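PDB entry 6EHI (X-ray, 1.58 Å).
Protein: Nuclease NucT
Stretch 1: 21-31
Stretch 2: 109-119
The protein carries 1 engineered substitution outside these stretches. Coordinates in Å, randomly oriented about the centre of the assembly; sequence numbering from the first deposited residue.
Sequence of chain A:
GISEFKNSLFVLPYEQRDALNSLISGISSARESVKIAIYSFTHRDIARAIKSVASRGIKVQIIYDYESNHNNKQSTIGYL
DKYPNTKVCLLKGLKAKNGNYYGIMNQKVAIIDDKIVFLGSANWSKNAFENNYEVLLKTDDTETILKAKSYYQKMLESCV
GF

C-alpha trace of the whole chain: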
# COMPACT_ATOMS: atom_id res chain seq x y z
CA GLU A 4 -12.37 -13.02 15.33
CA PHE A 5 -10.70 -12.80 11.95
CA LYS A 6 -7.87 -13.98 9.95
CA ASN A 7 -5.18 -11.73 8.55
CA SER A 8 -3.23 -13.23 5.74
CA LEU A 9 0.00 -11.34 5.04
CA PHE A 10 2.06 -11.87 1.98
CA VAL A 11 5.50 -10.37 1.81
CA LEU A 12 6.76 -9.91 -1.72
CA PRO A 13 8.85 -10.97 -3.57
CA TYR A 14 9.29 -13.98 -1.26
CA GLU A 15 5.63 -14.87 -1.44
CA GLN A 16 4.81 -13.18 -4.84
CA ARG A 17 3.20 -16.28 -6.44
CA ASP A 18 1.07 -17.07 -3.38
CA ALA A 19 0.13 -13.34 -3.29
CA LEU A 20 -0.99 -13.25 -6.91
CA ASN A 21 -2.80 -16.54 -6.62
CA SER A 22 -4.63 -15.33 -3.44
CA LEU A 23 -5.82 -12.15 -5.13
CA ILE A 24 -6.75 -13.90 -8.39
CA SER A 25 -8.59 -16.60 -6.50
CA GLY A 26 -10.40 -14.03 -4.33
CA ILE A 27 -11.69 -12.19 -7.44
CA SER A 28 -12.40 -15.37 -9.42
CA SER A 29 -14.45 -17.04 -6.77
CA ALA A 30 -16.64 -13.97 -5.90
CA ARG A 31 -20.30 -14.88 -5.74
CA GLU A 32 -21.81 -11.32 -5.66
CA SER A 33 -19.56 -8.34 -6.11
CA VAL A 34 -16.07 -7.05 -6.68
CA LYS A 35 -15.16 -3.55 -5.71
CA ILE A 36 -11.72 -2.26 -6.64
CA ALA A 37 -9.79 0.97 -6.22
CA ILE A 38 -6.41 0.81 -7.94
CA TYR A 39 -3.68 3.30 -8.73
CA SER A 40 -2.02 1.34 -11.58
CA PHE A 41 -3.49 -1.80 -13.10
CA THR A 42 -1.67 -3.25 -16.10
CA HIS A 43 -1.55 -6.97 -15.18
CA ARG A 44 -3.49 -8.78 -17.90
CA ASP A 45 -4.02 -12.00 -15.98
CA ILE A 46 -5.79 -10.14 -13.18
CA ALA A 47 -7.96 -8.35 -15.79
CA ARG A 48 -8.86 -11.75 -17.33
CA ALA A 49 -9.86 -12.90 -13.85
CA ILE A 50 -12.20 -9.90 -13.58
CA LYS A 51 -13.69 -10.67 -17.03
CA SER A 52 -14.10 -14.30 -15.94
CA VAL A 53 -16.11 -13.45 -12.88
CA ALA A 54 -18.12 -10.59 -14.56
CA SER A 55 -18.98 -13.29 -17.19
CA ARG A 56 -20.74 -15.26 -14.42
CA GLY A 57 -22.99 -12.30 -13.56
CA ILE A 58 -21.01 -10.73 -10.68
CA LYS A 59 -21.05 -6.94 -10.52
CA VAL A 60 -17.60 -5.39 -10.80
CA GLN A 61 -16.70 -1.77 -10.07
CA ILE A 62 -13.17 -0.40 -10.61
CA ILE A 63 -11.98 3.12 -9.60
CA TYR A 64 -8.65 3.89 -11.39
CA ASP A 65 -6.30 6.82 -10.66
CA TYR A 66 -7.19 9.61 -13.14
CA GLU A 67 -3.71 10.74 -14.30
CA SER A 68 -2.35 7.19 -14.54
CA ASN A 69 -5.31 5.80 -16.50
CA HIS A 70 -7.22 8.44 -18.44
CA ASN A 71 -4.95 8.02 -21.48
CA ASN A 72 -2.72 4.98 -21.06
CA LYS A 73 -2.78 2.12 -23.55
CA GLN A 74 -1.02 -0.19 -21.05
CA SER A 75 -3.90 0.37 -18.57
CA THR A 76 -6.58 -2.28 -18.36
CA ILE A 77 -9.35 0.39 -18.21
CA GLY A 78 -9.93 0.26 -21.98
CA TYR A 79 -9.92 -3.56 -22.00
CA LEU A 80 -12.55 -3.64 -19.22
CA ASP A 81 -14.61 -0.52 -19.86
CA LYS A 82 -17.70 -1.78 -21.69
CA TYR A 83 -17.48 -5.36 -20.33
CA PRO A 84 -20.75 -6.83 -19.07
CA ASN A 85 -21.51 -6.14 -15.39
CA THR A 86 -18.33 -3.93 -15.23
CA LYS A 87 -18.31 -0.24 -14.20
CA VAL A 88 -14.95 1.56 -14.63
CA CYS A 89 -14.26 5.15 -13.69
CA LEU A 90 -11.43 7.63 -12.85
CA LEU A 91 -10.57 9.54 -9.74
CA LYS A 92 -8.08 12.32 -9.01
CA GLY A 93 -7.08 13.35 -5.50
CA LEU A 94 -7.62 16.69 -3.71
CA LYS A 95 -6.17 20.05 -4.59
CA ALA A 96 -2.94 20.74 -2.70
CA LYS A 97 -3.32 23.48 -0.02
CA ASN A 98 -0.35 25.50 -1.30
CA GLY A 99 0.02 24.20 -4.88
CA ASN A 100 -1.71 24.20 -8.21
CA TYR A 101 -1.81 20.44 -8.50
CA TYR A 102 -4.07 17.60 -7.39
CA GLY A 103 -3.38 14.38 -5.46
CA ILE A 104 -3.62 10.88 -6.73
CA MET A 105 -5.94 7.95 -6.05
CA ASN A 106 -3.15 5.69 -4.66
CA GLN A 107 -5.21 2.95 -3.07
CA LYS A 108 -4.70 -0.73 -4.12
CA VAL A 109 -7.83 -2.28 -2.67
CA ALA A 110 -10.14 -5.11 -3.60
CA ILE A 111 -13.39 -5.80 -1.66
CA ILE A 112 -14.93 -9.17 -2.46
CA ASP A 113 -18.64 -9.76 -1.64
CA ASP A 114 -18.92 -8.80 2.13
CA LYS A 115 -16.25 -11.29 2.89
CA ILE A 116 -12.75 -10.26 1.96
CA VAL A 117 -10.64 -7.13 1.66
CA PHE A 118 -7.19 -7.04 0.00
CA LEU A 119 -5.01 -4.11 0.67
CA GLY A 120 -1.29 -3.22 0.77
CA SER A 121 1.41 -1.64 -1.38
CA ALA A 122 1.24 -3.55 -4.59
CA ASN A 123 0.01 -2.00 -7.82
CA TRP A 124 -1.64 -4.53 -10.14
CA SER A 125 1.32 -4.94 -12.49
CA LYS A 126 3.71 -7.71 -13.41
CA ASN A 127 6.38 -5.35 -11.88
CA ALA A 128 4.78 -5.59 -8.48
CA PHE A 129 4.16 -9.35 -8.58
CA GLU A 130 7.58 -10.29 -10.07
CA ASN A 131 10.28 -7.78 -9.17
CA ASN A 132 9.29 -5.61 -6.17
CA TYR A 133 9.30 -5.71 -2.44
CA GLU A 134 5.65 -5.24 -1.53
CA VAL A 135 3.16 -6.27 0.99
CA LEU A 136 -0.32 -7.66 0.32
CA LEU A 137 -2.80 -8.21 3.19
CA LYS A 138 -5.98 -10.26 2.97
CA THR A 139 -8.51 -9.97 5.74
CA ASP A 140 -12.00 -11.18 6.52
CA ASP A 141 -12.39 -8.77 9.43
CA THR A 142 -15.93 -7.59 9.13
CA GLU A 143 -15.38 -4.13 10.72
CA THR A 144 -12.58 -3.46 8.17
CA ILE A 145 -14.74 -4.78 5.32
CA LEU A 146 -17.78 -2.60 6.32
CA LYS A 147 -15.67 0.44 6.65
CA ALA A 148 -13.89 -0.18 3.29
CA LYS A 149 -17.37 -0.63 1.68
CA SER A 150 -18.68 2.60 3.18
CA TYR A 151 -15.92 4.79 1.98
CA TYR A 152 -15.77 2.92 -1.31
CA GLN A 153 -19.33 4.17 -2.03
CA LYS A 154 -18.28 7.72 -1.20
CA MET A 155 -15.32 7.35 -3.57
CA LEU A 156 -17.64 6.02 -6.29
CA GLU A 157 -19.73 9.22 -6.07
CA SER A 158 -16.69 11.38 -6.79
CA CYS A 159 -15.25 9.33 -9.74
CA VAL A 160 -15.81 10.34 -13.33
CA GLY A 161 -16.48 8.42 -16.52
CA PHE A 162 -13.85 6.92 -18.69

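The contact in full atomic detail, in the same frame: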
# COMPACT_ATOMS: atom_id res chain seq x y z
N ASN A 21 -1.81 -15.48 -6.57
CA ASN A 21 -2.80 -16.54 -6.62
C ASN A 21 -3.91 -16.24 -5.60
O ASN A 21 -5.07 -16.52 -5.90
CB ASN A 21 -2.15 -17.97 -6.35
CG ASN A 21 -1.23 -18.48 -7.48
OD1 ASN A 21 -1.27 -18.05 -8.62
ND2 ASN A 21 -0.39 -19.46 -7.14
N SER A 22 -3.62 -15.67 -4.42
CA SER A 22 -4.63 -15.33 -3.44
C SER A 22 -5.62 -14.30 -4.02
O SER A 22 -6.83 -14.36 -3.80
CB SER A 22 -4.02 -14.74 -2.16
OG SER A 22 -4.98 -14.44 -1.13
N LEU A 23 -5.05 -13.27 -4.61
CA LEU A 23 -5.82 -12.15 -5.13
C LEU A 23 -6.69 -12.66 -6.29
O LEU A 23 -7.85 -12.35 -6.39
CB LEU A 23 -4.87 -11.05 -5.67
CG LEU A 23 -5.56 -9.83 -6.30
CD1 LEU A 23 -6.50 -9.24 -5.28
CD2 LEU A 23 -4.54 -8.81 -6.76
N ILE A 24 -6.06 -13.37 -7.22
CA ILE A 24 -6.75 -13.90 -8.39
C ILE A 24 -7.85 -14.83 -7.97
O ILE A 24 -8.95 -14.70 -8.48
CB ILE A 24 -5.78 -14.48 -9.40
CG1 ILE A 24 -5.25 -13.29 -10.15
CG2 ILE A 24 -6.45 -15.44 -10.38
CD1 ILE A 24 -4.21 -13.57 -11.16
N SER A 25 -7.56 -15.71 -7.02
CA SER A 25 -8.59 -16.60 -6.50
C SER A 25 -9.74 -15.86 -5.78
O SER A 25 -10.92 -16.18 -5.94
CB SER A 25 -7.97 -17.67 -5.64
OG SER A 25 -8.95 -18.37 -4.95
N GLY A 26 -9.41 -14.83 -5.02
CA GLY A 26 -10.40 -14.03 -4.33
C GLY A 26 -11.37 -13.39 -5.32
O GLY A 26 -12.55 -13.28 -5.07
N ILE A 27 -10.84 -12.88 -6.41
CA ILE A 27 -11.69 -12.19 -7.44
C ILE A 27 -12.53 -13.24 -8.17
O ILE A 27 -13.73 -13.03 -8.36
CB ILE A 27 -10.82 -11.41 -8.47
CG1 ILE A 27 -10.20 -10.19 -7.80
CG2 ILE A 27 -11.60 -11.06 -9.73
CD1 ILE A 27 -9.12 -9.61 -8.68
N SER A 28 -11.85 -14.29 -8.61
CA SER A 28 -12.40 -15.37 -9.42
C SER A 28 -13.52 -16.08 -8.76
O SER A 28 -14.53 -16.31 -9.42
CB SER A 28 -11.33 -16.32 -9.80
OG SER A 28 -10.55 -15.63 -10.70
N SER A 29 -13.41 -16.34 -7.46
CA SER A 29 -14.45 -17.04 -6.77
C SER A 29 -15.55 -16.15 -6.15
O SER A 29 -16.38 -16.64 -5.40
CB SER A 29 -13.81 -17.98 -5.72
OG SER A 29 -12.89 -18.88 -6.38
N ALA A 30 -15.56 -14.82 -6.37
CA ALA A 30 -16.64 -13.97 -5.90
C ALA A 30 -18.00 -14.50 -6.37
O ALA A 30 -18.15 -15.02 -7.47
CB ALA A 30 -16.52 -12.51 -6.31
N ARG A 31 -18.95 -14.40 -5.49
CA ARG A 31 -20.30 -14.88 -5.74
C ARG A 31 -21.28 -13.74 -5.96
O ARG A 31 -22.38 -14.00 -6.45
CB ARG A 31 -20.81 -15.71 -4.55
CG ARG A 31 -19.84 -16.77 -4.11
CD ARG A 31 -20.42 -17.68 -3.03
NE ARG A 31 -19.50 -18.81 -2.85
CZ ARG A 31 -19.69 -19.82 -1.99
NH1 ARG A 31 -20.78 -19.90 -1.21
NH2 ARG A 31 -18.76 -20.78 -1.93
N VAL A 109 -6.86 -1.69 -3.56
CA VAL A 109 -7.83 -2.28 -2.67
C VAL A 109 -8.78 -3.11 -3.48
O VAL A 109 -9.27 -2.61 -4.49
CB VAL A 109 -8.56 -1.15 -1.94
CG1 VAL A 109 -9.78 -1.67 -1.19
CG2 VAL A 109 -7.63 -0.44 -0.99
N ALA A 110 -9.06 -4.33 -3.01
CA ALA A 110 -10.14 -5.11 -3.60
C ALA A 110 -11.10 -5.62 -2.48
O ALA A 110 -10.63 -6.20 -1.48
CB ALA A 110 -9.65 -6.25 -4.38
N ILE A 111 -12.38 -5.30 -2.61
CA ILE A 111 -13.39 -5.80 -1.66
C ILE A 111 -14.23 -6.87 -2.37
O ILE A 111 -14.91 -6.57 -3.35
CB ILE A 111 -14.30 -4.70 -1.20
CG1 ILE A 111 -13.52 -3.43 -0.70
CG2 ILE A 111 -15.18 -5.21 -0.06
CD1 ILE A 111 -14.35 -2.21 -0.54
N ILE A 112 -14.29 -8.05 -1.81
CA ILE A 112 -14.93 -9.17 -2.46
C ILE A 112 -16.20 -9.51 -1.65
O ILE A 112 -16.09 -9.85 -0.46
CB ILE A 112 -14.03 -10.42 -2.50
CG1 ILE A 112 -12.64 -10.16 -3.11
CG2 ILE A 112 -14.70 -11.54 -3.30
CD1 ILE A 112 -12.66 -9.40 -4.42
N ASP A 113 -17.37 -9.47 -2.31
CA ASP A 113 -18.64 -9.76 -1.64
C ASP A 113 -18.68 -8.92 -0.29
O ASP A 113 -18.34 -7.72 -0.23
CB ASP A 113 -18.78 -11.26 -1.42
CG ASP A 113 -18.72 -12.13 -2.76
OD1 ASP A 113 -18.93 -11.60 -3.90
OD2 ASP A 113 -18.54 -13.37 -2.69
N ASP A 114 -19.09 -9.54 0.81
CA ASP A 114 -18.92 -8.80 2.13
C ASP A 114 -17.89 -9.57 2.93
O ASP A 114 -17.92 -9.60 4.17
CB ASP A 114 -20.27 -8.69 2.86
CG ASP A 114 -21.05 -10.06 2.91
OD1 ASP A 114 -20.72 -11.01 2.14
OD2 ASP A 114 -22.01 -10.17 3.72
N LYS A 115 -17.02 -10.28 2.23
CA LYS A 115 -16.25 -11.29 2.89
C LYS A 115 -14.80 -11.06 2.94
O LYS A 115 -14.16 -11.60 3.84
CB LYS A 115 -16.52 -12.64 2.25
CG LYS A 115 -18.00 -13.00 2.17
CD LYS A 115 -18.75 -12.92 3.51
CE LYS A 115 -20.12 -13.62 3.45
NZ LYS A 115 -19.98 -15.08 3.75
N ILE A 116 -14.21 -10.37 1.96
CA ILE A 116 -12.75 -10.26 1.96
C ILE A 116 -12.34 -8.85 1.53
O ILE A 116 -13.01 -8.24 0.73
CB ILE A 116 -12.03 -11.21 0.91
CG1 ILE A 116 -12.50 -12.66 1.02
CG2 ILE A 116 -10.52 -11.13 1.06
CD1 ILE A 116 -12.14 -13.44 -0.29
N VAL A 117 -11.32 -8.31 2.20
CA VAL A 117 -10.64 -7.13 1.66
C VAL A 117 -9.15 -7.40 1.52
O VAL A 117 -8.53 -8.06 2.35
CB VAL A 117 -10.94 -5.85 2.40
CG1 VAL A 117 -10.54 -5.96 3.84
CG2 VAL A 117 -10.23 -4.70 1.67
N PHE A 118 -8.62 -7.00 0.35
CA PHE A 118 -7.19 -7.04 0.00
C PHE A 118 -6.69 -5.66 -0.04
O PHE A 118 -7.28 -4.74 -0.63
CB PHE A 118 -6.94 -7.66 -1.41
CG PHE A 118 -7.34 -9.10 -1.53
CD1 PHE A 118 -8.62 -9.50 -1.89
CD2 PHE A 118 -6.38 -10.10 -1.38
CE1 PHE A 118 -8.91 -10.82 -2.05
CE2 PHE A 118 -6.70 -11.46 -1.50
CZ PHE A 118 -7.96 -11.81 -1.82
N LEU A 119 -5.66 -5.41 0.74
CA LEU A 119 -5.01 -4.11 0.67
C LEU A 119 -3.50 -4.20 0.86
O LEU A 119 -3.00 -5.24 1.08
CB LEU A 119 -5.65 -3.11 1.68
CG LEU A 119 -5.56 -3.44 3.17
CD1 LEU A 119 -4.19 -3.12 3.78
CD2 LEU A 119 -6.56 -2.68 3.95

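Helix 21-28 lies across a β-hairpin formed by strands 109-112 and 116-119. The hairpin is held by paired backbone hydrogen bonds, A110 N to F118 O (3.0 Å) and F118 N to A110 O (2.8 Å), with I112 and I116 paired in the same way nearer the turn. The helix axis runs 41° from the direction of the first strand, at a closest approach of 9.0 Å, and 143° from that of the second, at 10.2 Å. A110, I112, I116 and F118 point their CA-to-CB bonds toward the helix; the residues alternating with them, V109, I111, V117 and L119, make no contact with it. The junction buries 402 Å² in all.

Along the helix, S22 meets the F118 ring through its backbone, O lying 3.4 Å from F118 CZ, and through its hydroxyl, S22 OG to F118 CE2 being 3.5 Å. The CA-to-CB bond of L23 points sideways to the hairpin, but the end of the side chain comes nearer: CD1 sits over one face of the F118 ring, 4.0 Å from the centroid and 16° off the normal, a CH-pi contact, and also reaches A110 CB at 4.4 Å. One turn on, G26, with no side chain, leaves room for the F118 ring. Its CA is 4.1 Å from F118 CZ, and an ideal CB would lie only 2.7 Å from that atom, a clash; its O approaches I112 CG2 at 3.3 Å. I27 adds an apolar contact, CG1 to I112 CD1 at 4.3 Å.

Beyond the helix, A30 packs its CB against I112 CG2 (3.6 Å). R31 then supplies the polar anchor: its backbone N donates to D113 OD2 at 3.0 Å and nearly straight (170°), with a weak second bond to D113 OD1 at 3.2 Å. The carboxylate thus ties the chain after the helix to the hairpin turn, while the end of the R31 side chain leads away.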